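Local coordinates for protein beta-glucosidase (PDB 3F95) that probably hydrolyses beta-glucosidic bonds as an exo-1,3/1,4-beta-glucanase, of which this chain is the extra C-terminal beta-sandwich domain, at residues A67-S72 and L163-V168; G86-K91 and L104-S109; S120-L125 and H132-P137; T77-K82 and V168-K173. All coordinates share one frame; numbering follows the deposited sequence. Where two conformers were deposited one is given.

Contact 1 of 4, residues A67-S72 and L163-V168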
# COMPACT_ATOMS: atom_id res chain seq x y z
N ALA A 67 -3.53 -1.67 13.60
CA ALA A 67 -2.52 -2.47 12.89
C ALA A 67 -2.02 -1.70 11.69
O ALA A 67 -2.71 -0.79 11.22
CB ALA A 67 -3.11 -3.79 12.42
N ALA A 68 -0.79 -2.04 11.28
CA ALA A 68 -0.17 -1.47 10.07
C ALA A 68 0.10 -2.58 9.07
O ALA A 68 0.69 -3.62 9.40
CB ALA A 68 1.12 -0.76 10.41
N LEU A 69 -0.33 -2.34 7.85
CA LEU A 69 0.04 -3.18 6.72
C LEU A 69 1.14 -2.45 5.97
O LEU A 69 0.99 -1.25 5.68
CB LEU A 69 -1.13 -3.33 5.76
CG LEU A 69 -0.73 -4.03 4.46
CD1 LEU A 69 -0.49 -5.56 4.70
CD2 LEU A 69 -1.74 -3.74 3.37
N SER A 70 2.23 -3.15 5.67
CA SER A 70 3.25 -2.58 4.78
C SER A 70 3.54 -3.50 3.60
O SER A 70 3.42 -4.74 3.70
CB SER A 70 4.56 -2.34 5.56
OG SER A 70 4.34 -1.41 6.62
N LEU A 71 3.91 -2.89 2.47
CA LEU A 71 4.59 -3.59 1.42
C LEU A 71 6.04 -3.13 1.58
O LEU A 71 6.36 -1.94 1.42
CB LEU A 71 4.02 -3.20 0.05
CG LEU A 71 4.72 -3.76 -1.17
CD1 LEU A 71 4.70 -5.28 -1.19
CD2 LEU A 71 4.08 -3.16 -2.44
N SER A 72 6.93 -4.07 1.90
CA SER A 72 8.23 -3.69 2.45
C SER A 72 9.39 -4.40 1.76
O SER A 72 9.22 -5.48 1.20
CB SER A 72 8.26 -3.90 3.97
OG SER A 72 8.35 -5.27 4.29
N LEU A 163 -10.09 -2.85 2.51
CA LEU A 163 -9.67 -2.41 1.19
C LEU A 163 -8.92 -3.52 0.51
O LEU A 163 -8.61 -4.53 1.12
CB LEU A 163 -8.82 -1.14 1.27
CG LEU A 163 -7.53 -1.15 2.13
CD1 LEU A 163 -6.39 -1.99 1.56
CD2 LEU A 163 -7.08 0.28 2.42
N ALA A 164 -8.63 -3.31 -0.77
CA ALA A 164 -7.83 -4.26 -1.52
C ALA A 164 -6.86 -3.47 -2.37
O ALA A 164 -7.13 -2.33 -2.71
CB ALA A 164 -8.69 -5.11 -2.38
N ILE A 165 -5.72 -4.09 -2.68
CA ILE A 165 -4.63 -3.43 -3.40
C ILE A 165 -4.19 -4.36 -4.53
O ILE A 165 -4.21 -5.57 -4.37
CB ILE A 165 -3.45 -3.17 -2.43
CG1 ILE A 165 -3.82 -2.07 -1.41
CG2 ILE A 165 -2.18 -2.73 -3.18
CD1 ILE A 165 -2.97 -2.13 -0.14
N ALA A 166 -3.81 -3.79 -5.67
CA ALA A 166 -3.23 -4.55 -6.77
C ALA A 166 -2.28 -3.68 -7.57
O ALA A 166 -2.35 -2.46 -7.50
CB ALA A 166 -4.33 -5.07 -7.68
N ASP A 167 -1.40 -4.32 -8.34
CA ASP A 167 -0.68 -3.65 -9.42
C ASP A 167 0.13 -2.46 -8.90
O ASP A 167 -0.04 -1.28 -9.34
CB ASP A 167 -1.66 -3.19 -10.52
CG ASP A 167 -2.27 -4.35 -11.33
OD1 ASP A 167 -1.93 -5.55 -11.14
OD2 ASP A 167 -3.12 -4.04 -12.20
N VAL A 168 0.99 -2.73 -7.93
CA VAL A 168 1.77 -1.69 -7.27
C VAL A 168 3.11 -1.58 -7.95
O VAL A 168 3.85 -2.57 -8.06
CB VAL A 168 2.02 -2.01 -5.76
CG1 VAL A 168 2.71 -0.86 -5.09
CG2 VAL A 168 0.69 -2.26 -5.05

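Contact 2 of 4, residues G86-K91 and L104-S109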
# COMPACT_ATOMS: atom_id res chain seq x y z
N GLY A 86 9.26 10.78 -9.50
CA GLY A 86 8.29 9.81 -10.00
C GLY A 86 7.13 9.58 -9.04
O GLY A 86 6.81 10.42 -8.19
N TYR A 87 6.52 8.40 -9.18
CA TYR A 87 5.27 8.08 -8.52
C TYR A 87 5.30 6.66 -8.01
O TYR A 87 5.90 5.78 -8.64
CB TYR A 87 4.10 8.14 -9.52
CG TYR A 87 3.91 9.49 -10.12
CD1 TYR A 87 2.93 10.35 -9.64
CD2 TYR A 87 4.73 9.93 -11.18
CE1 TYR A 87 2.77 11.61 -10.16
CE2 TYR A 87 4.57 11.21 -11.72
CZ TYR A 87 3.58 12.03 -11.21
OH TYR A 87 3.39 13.29 -11.73
N LEU A 88 4.61 6.43 -6.90
CA LEU A 88 4.17 5.07 -6.62
C LEU A 88 2.76 4.97 -7.20
O LEU A 88 1.90 5.78 -6.86
CB LEU A 88 4.17 4.78 -5.11
CG LEU A 88 3.74 3.34 -4.75
CD1 LEU A 88 4.89 2.37 -5.08
CD2 LEU A 88 3.33 3.20 -3.28
N GLU A 89 2.54 3.99 -8.07
CA GLU A 89 1.21 3.74 -8.61
C GLU A 89 0.66 2.44 -8.06
O GLU A 89 1.39 1.45 -7.92
CB GLU A 89 1.21 3.72 -10.14
CG GLU A 89 -0.18 3.41 -10.73
CD GLU A 89 -0.17 3.16 -12.24
OE1 GLU A 89 0.02 4.13 -12.99
OE2 GLU A 89 -0.40 2.00 -12.68
N LEU A 90 -0.64 2.43 -7.75
CA LEU A 90 -1.28 1.20 -7.30
C LEU A 90 -2.76 1.26 -7.65
O LEU A 90 -3.29 2.34 -7.88
CB LEU A 90 -1.11 1.02 -5.78
CG LEU A 90 -1.85 2.01 -4.84
CD1 LEU A 90 -1.97 1.45 -3.40
CD2 LEU A 90 -1.18 3.34 -4.79
N LYS A 91 -3.41 0.11 -7.72
CA LYS A 91 -4.87 0.11 -7.77
C LYS A 91 -5.38 -0.19 -6.36
O LYS A 91 -4.80 -1.02 -5.64
CB LYS A 91 -5.39 -0.90 -8.79
CG LYS A 91 -4.89 -0.60 -10.23
CD LYS A 91 -5.42 -1.61 -11.24
CE LYS A 91 -4.95 -1.26 -12.67
NZ LYS A 91 -3.46 -1.39 -12.77
N LEU A 104 -2.05 6.63 4.99
CA LEU A 104 -1.29 6.01 3.92
C LEU A 104 0.10 6.64 3.83
O LEU A 104 0.23 7.81 3.48
CB LEU A 104 -2.03 6.15 2.57
CG LEU A 104 -1.23 5.83 1.30
CD1 LEU A 104 -0.74 4.35 1.32
CD2 LEU A 104 -2.07 6.14 0.04
N GLN A 105 1.14 5.88 4.18
CA GLN A 105 2.50 6.39 4.12
C GLN A 105 3.24 5.75 2.94
O GLN A 105 3.01 4.58 2.62
CB GLN A 105 3.22 6.17 5.48
CG GLN A 105 2.76 7.15 6.57
CD GLN A 105 3.23 6.75 7.97
OE1 GLN A 105 2.95 5.65 8.46
NE2 GLN A 105 3.91 7.68 8.63
N VAL A 106 4.07 6.53 2.23
CA VAL A 106 4.70 6.05 1.02
C VAL A 106 6.20 6.30 1.08
O VAL A 106 6.66 7.41 1.45
CB VAL A 106 4.07 6.73 -0.24
CG1 VAL A 106 4.81 6.35 -1.50
CG2 VAL A 106 2.58 6.36 -0.33
N MET A 107 6.96 5.25 0.77
CA MET A 107 8.43 5.29 0.70
C MET A 107 9.06 5.80 2.01
O MET A 107 9.59 6.93 2.12
CB MET A 107 8.90 6.06 -0.55
CG MET A 107 8.47 5.42 -1.86
SD MET A 107 9.19 3.77 -2.13
CE MET A 107 7.87 2.99 -2.99
N CYS A 108 8.96 4.93 3.02
CA CYS A 108 9.36 5.26 4.37
C CYS A 108 10.73 4.65 4.66
O CYS A 108 10.97 3.48 4.38
CB CYS A 108 8.38 4.69 5.39
SG CYS A 108 6.70 5.33 5.19
N SER A 109 11.60 5.46 5.24
CA SER A 109 12.86 4.96 5.77
C SER A 109 12.65 4.64 7.23
O SER A 109 11.51 4.54 7.69
CB SER A 109 13.99 5.99 5.58
OG SER A 109 13.54 7.30 5.84

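Contact 3 of 4, residues S120-L125 and H132-P137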
# COMPACT_ATOMS: atom_id res chain seq x y z
N SER A 120 -8.78 10.67 4.66
CA SER A 120 -9.79 11.73 4.44
C SER A 120 -9.50 12.55 3.19
O SER A 120 -10.42 13.07 2.56
CB SER A 120 -9.88 12.64 5.67
OG SER A 120 -8.63 13.24 5.93
N SER A 121 -8.23 12.69 2.84
CA SER A 121 -7.80 13.50 1.69
C SER A 121 -8.26 12.96 0.34
O SER A 121 -8.30 13.72 -0.62
CB SER A 121 -6.29 13.68 1.67
OG SER A 121 -5.62 12.49 1.27
N PHE A 122 -8.54 11.65 0.26
CA PHE A 122 -9.05 11.07 -0.99
C PHE A 122 -10.26 10.17 -0.80
O PHE A 122 -10.58 9.37 -1.68
CB PHE A 122 -7.93 10.36 -1.81
CG PHE A 122 -7.30 9.15 -1.11
CD1 PHE A 122 -7.49 7.87 -1.63
CD2 PHE A 122 -6.51 9.31 0.03
CE1 PHE A 122 -6.89 6.73 -1.01
CE2 PHE A 122 -5.93 8.19 0.67
CZ PHE A 122 -6.12 6.91 0.13
N SER A 123 -10.94 10.31 0.34
CA SER A 123 -12.04 9.39 0.67
C SER A 123 -13.22 9.53 -0.31
O SER A 123 -13.83 8.53 -0.68
CB SER A 123 -12.52 9.56 2.12
OG SER A 123 -12.94 10.90 2.32
N GLN A 124 -13.50 10.76 -0.75
CA GLN A 124 -14.65 10.95 -1.62
C GLN A 124 -14.44 10.27 -2.95
O GLN A 124 -15.32 9.59 -3.43
CB GLN A 124 -15.03 12.43 -1.75
CG GLN A 124 -15.75 12.97 -0.53
CD GLN A 124 -17.22 12.55 -0.45
OE1 GLN A 124 -17.55 11.38 -0.18
NE2 GLN A 124 -18.13 13.51 -0.69
N LEU A 125 -13.25 10.41 -3.53
CA LEU A 125 -13.01 9.77 -4.82
C LEU A 125 -13.04 8.23 -4.75
O LEU A 125 -13.26 7.56 -5.77
CB LEU A 125 -11.73 10.31 -5.46
CG LEU A 125 -10.34 10.12 -4.87
CD1 LEU A 125 -9.71 8.82 -5.38
CD2 LEU A 125 -9.49 11.32 -5.26
N HIS A 132 -9.88 1.95 -8.22
CA HIS A 132 -9.28 3.14 -8.86
C HIS A 132 -7.77 3.00 -8.94
O HIS A 132 -7.14 2.43 -8.04
CB HIS A 132 -9.61 4.42 -8.10
CG HIS A 132 -11.08 4.62 -7.92
ND1 HIS A 132 -11.88 5.12 -8.92
CD2 HIS A 132 -11.90 4.32 -6.89
CE1 HIS A 132 -13.13 5.14 -8.51
NE2 HIS A 132 -13.17 4.65 -7.28
N THR A 133 -7.20 3.50 -10.02
CA THR A 133 -5.76 3.55 -10.15
C THR A 133 -5.27 4.88 -9.56
O THR A 133 -5.64 5.96 -10.03
CB THR A 133 -5.31 3.42 -11.62
OG1 THR A 133 -5.88 2.24 -12.16
CG2 THR A 133 -3.80 3.34 -11.70
N LEU A 134 -4.44 4.78 -8.52
CA LEU A 134 -3.94 5.96 -7.81
C LEU A 134 -2.46 6.17 -8.15
O LEU A 134 -1.66 5.21 -8.07
CB LEU A 134 -4.12 5.77 -6.30
CG LEU A 134 -5.53 5.50 -5.76
CD1 LEU A 134 -5.49 5.32 -4.23
CD2 LEU A 134 -6.49 6.68 -6.15
N ALA A 135 -2.11 7.38 -8.57
CA ALA A 135 -0.71 7.74 -8.80
C ALA A 135 -0.25 8.70 -7.70
O ALA A 135 -0.85 9.73 -7.47
CB ALA A 135 -0.49 8.34 -10.23
N ILE A 136 0.79 8.30 -6.98
CA ILE A 136 1.23 9.08 -5.82
C ILE A 136 2.59 9.72 -6.05
O ILE A 136 3.62 9.04 -5.98
CB ILE A 136 1.24 8.24 -4.51
CG1 ILE A 136 -0.16 7.63 -4.28
CG2 ILE A 136 1.66 9.11 -3.35
CD1 ILE A 136 -0.21 6.54 -3.22
N PRO A 137 2.61 11.04 -6.32
CA PRO A 137 3.91 11.67 -6.57
C PRO A 137 4.77 11.52 -5.32
O PRO A 137 4.29 11.72 -4.20
CB PRO A 137 3.58 13.13 -6.84
CG PRO A 137 2.10 13.31 -6.48
CD PRO A 137 1.47 11.97 -6.43

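Contact 4 of 4, residues T77-K82 and V168-K173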
# COMPACT_ATOMS: atom_id res chain seq x y z
N THR A 77 16.53 -0.28 1.04
CA THR A 77 16.88 -0.13 -0.35
C THR A 77 16.72 1.35 -0.70
O THR A 77 15.63 1.89 -0.59
CB THR A 77 15.93 -1.00 -1.20
OG1 THR A 77 16.04 -2.36 -0.79
CG2 THR A 77 16.23 -0.89 -2.71
N PRO A 78 17.82 2.03 -1.08
CA PRO A 78 17.71 3.44 -1.45
C PRO A 78 16.84 3.61 -2.69
O PRO A 78 16.90 2.79 -3.60
CB PRO A 78 19.16 3.84 -1.78
CG PRO A 78 20.01 2.80 -1.11
CD PRO A 78 19.20 1.54 -1.21
N LEU A 79 16.02 4.66 -2.71
CA LEU A 79 15.22 4.98 -3.87
C LEU A 79 16.10 5.23 -5.10
O LEU A 79 17.02 6.05 -5.07
CB LEU A 79 14.33 6.20 -3.59
CG LEU A 79 13.42 6.72 -4.69
CD1 LEU A 79 12.30 5.73 -5.01
CD2 LEU A 79 12.85 8.10 -4.29
N ASP A 80 15.82 4.48 -6.16
CA ASP A 80 16.46 4.66 -7.45
C ASP A 80 16.21 6.09 -7.92
O ASP A 80 15.07 6.55 -7.91
CB ASP A 80 15.86 3.69 -8.45
CG ASP A 80 16.66 3.55 -9.73
OD1 ASP A 80 17.08 4.57 -10.32
OD2 ASP A 80 16.85 2.40 -10.15
N SER A 81 17.27 6.79 -8.32
CA SER A 81 17.17 8.18 -8.78
C SER A 81 16.27 8.33 -10.01
O SER A 81 15.82 9.42 -10.32
CB SER A 81 18.56 8.72 -9.09
OG SER A 81 19.17 7.89 -10.06
N LYS A 82 16.03 7.21 -10.70
CA LYS A 82 15.04 7.11 -11.76
C LYS A 82 13.68 7.64 -11.29
O LYS A 82 12.92 8.24 -12.08
CB LYS A 82 14.92 5.66 -12.22
CG LYS A 82 13.96 5.42 -13.35
CD LYS A 82 13.98 3.97 -13.82
CE LYS A 82 13.13 3.85 -15.09
NZ LYS A 82 13.25 2.51 -15.69
N VAL A 168 0.99 -2.73 -7.93
CA VAL A 168 1.77 -1.69 -7.27
C VAL A 168 3.11 -1.58 -7.95
O VAL A 168 3.85 -2.57 -8.06
CB VAL A 168 2.02 -2.01 -5.76
CG1 VAL A 168 2.71 -0.86 -5.09
CG2 VAL A 168 0.69 -2.26 -5.05
N ALA A 169 3.43 -0.37 -8.43
CA ALA A 169 4.71 -0.18 -9.12
C ALA A 169 5.22 1.23 -8.98
O ALA A 169 4.42 2.17 -8.85
CB ALA A 169 4.57 -0.57 -10.61
N LEU A 170 6.56 1.39 -8.98
CA LEU A 170 7.16 2.71 -9.12
C LEU A 170 7.15 3.07 -10.61
O LEU A 170 7.43 2.22 -11.44
CB LEU A 170 8.59 2.73 -8.55
CG LEU A 170 8.74 2.55 -7.04
CD1 LEU A 170 10.17 2.24 -6.64
CD2 LEU A 170 8.24 3.79 -6.29
N THR A 171 6.79 4.31 -10.94
CA THR A 171 6.71 4.74 -12.32
C THR A 171 7.17 6.19 -12.49
O THR A 171 7.04 7.01 -11.57
CB THR A 171 5.28 4.59 -12.91
OG1 THR A 171 5.32 4.87 -14.31
CG2 THR A 171 4.31 5.57 -12.24
N ILE A 172 7.68 6.51 -13.67
CA ILE A 172 8.10 7.89 -13.93
C ILE A 172 6.94 8.66 -14.53
O ILE A 172 6.95 9.89 -14.50
CB ILE A 172 9.38 8.00 -14.79
CG1 ILE A 172 9.18 7.38 -16.18
CG2 ILE A 172 10.53 7.36 -14.05
CD1 ILE A 172 10.37 7.54 -17.11
N LYS A 173 5.97 7.92 -15.06
CA LYS A 173 4.72 8.50 -15.57
C LYS A 173 3.48 7.69 -15.22
O LYS A 173 3.35 6.51 -15.61
CB LYS A 173 4.78 8.74 -17.10
CG LYS A 173 4.87 7.49 -17.95
CD LYS A 173 3.84 7.53 -19.08
CE LYS A 173 3.99 8.79 -19.91
NZ LYS A 173 2.79 9.09 -20.78

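Contact 1 of 4, residues A67-S72 and L163-V168
L69 and L71 meet I165 and V168 mainly through methyl groups, in two separate tip-to-tip touches. CD2 of L69 comes within 4.1 Å of CD1 of I165, and CD2 of L71 stands 3.8 Å from CG1 of V168. Both leucines hold CG anti to the backbone N (chi1 172° and 174°), which stretches the branch away from the backbone of 67-72 and into the gap. The beta-branched partners suit the facing strand: I165 extends CG1 to a terminal methyl that reaches outward, while V168 needs less length because the chain brings it closer, its CA 9.3 Å from that of L71. The spacing is that of two layers packed face to face, too wide for main-chain bonding between them.

Backbone geometry accounts for the uneven register. Residues 69 and 71 alternate normally, but I165 and V168 are three apart and still both point into the gap, I165 at L69 and V168 at L71. D167 takes left-handed backbone torsions and forms with V168 a G1 bulge opposite F10, which resets the alternation. The polar side chain of D167 is thereby kept off the core, where its carboxylate makes a salt bridge with K91.

The centre of the contact is about 3 Å from that of the chain, in the heart of the galactose-binding-like sandwich. Strand 67-73 runs between strands 18-24 and 149-158 in one sheet; strand 161-171 belongs to the other, paired with 58-63 and 87-94 among others. F61 packs on both L69 and I165, and I156 touches I165, so neighbouring strands flank that pair.

Contact 2 of 4, residues G86-K91 and L104-S109
L88, V106 and M107 meet without any flat group among them: no ring, amide or guanidinium offers a face or an edge here, and the contact is made by apolar side chains, two branched and one a flexible thioether. Y87 points away from 104-109 and packs on P137, T171 and P174, while the amide of Q105 makes weak hydrogen bonds to R155 and D116. L88 is the shared partner. Its CD2 lies 3.9 Å from CG1 of V106, with CB of L88 at 4.0 Å from the same methyl, so that the valine bears against the base of the leucine as well as one branch. The other branch serves M107, whose CE comes to 3.7 Å of CD1 of L88. The two partners thus divide the fork of L88 between them, each crossing it at a slant.

With CG anti to the backbone N (chi1 -178°), L88 holds that fork out toward the facing segment. M107 arrives by a different route. The chain turns a corner there with left-handed torsions (56/71), letting consecutive V106 and M107 both address L88; the bends at chi2 and chi3 bring the methionine's terminal methyl to the CD1 branch. L170 of the adjoining strand also touches M107. On the far side of the corner C108 is tied to C113 by a disulfide.

Strands 87-94 and 102-108 follow each other in the chain yet sit in opposite sheets of the sandwich. With only dispersion and water exclusion acting across the gap, cohesion depends on close fit, which suits pliable methionine beside two stiffer branched residues.

Contact 3 of 4, residues S120-L125 and H132-P137
F122 and L125, on the loop and short, weakly bonded helix that precede strand 132-137, face L134 and H132 with CA atoms 9.9 Å (F122 to L134) and 8.6 Å (L125 to H132) apart, too far for the two backbones to bond. L134 does most of the bridging and uses its two methyls on different neighbours. CD1 of L134 approaches CE1 of F122 at 3.8 Å, oblique to the ring, the two side chains crossing at about a right angle; CD2 of L134 meets CD1 of L125 at 3.9 Å. Both residues on the helical side place CG between the backbone N and the carbonyl carbon (chi1 64° for F122, 65° for L125), a crowded position that swings each side chain toward the strand.

In the sandwich this segment connects the two sheets: strand 113-118 of one leads into it, and strand 132-137 joins the other alongside 87-94. Phenylalanine suits the junction because its broad ring reaches several partners at once: it also packs against I117 and L181 and meets the ring of F119 with planes at about 45°. At its edge, in the plane, lies OG of S121, which itself bonds to the carbonyl of D118.

H132 brings the polar element. The carbonyl O of L125 sits 3.2 Å above one face of the imidazole, offset toward the rim; NE2 is 3.3 Å from that oxygen, but the angle is too poor for a hydrogen bond. NE2 is instead engaged by OD1 of D128, a bond that ties the histidine to the loop between the helix and the strand.

Contact 4 of 4, residues T77-K82 and V168-K173
A carbonyl pressed against a methyl is the striking feature here: O of K82 lies only 3.2 Å from CG2 of I172, about at van der Waals contact and close for a carbonyl on a methyl. The same methyl is also 4.0 Å from CG of K82, so I172 bears at once on the main chain of the lysine and on its CG. The two side chains cross at about a right angle. K82 runs fully extended, CG anti to its backbone N (chi1 -177°), its CG touching the isoleucine while the rest of the chain runs across and carries NZ on to the carbonyl O of S4. A long aliphatic chain with a charged end fits this surface site, where its CG can touch an exposed isoleucine while NZ meets a polar partner.

The turn that positions K82 is an Asx turn. OD1 of D80 accepts from N of K82 at 2.9 Å, the N-H pointing at it with an angle of 161°; the oxygen is approached on its anti side, 25° out of the carboxylate plane. Aspartate is apt because its short side chain reaches the backbone two residues on. This segment leads from strand 76-78 of the antiparallel sheet toward strand 87-94 of the other sheet of the sandwich, passing the end of 161-171.

Deeper in, L79 and L170 touch through their CD1 atoms at 4.4 Å, a loose meeting of two leucines. L170 is buried, with F83, Y73 and L88 also against it, and L79, partly exposed, touches it from the margin. At the strand end, OG1 of T171 donates to O of K173 at 2.9 Å, from above the carbonyl plane.

In the fold
Contacts 1 and 2 are core, joining the two sheets face to face by methyl contacts; contacts 3 and 4 lie farther out, their centres about 12 and 14 Å from that of the chain, and add polar elements to apolar packing. Strand 161-171 serves contacts 1 and 4, which share V168, and strand 87-94 beside it serves contact 2. Contacts 2 and 3 are linked by backbone bonding of 87-94 to 132-137, such as N of I136 with O of L88 at 2.8 Å. Contact 2 meets contact 4 in the same way, N of E89 lying 2.7 Å from O of A169. Contacts 3 and 4, centres about 19 Å apart, do not touch.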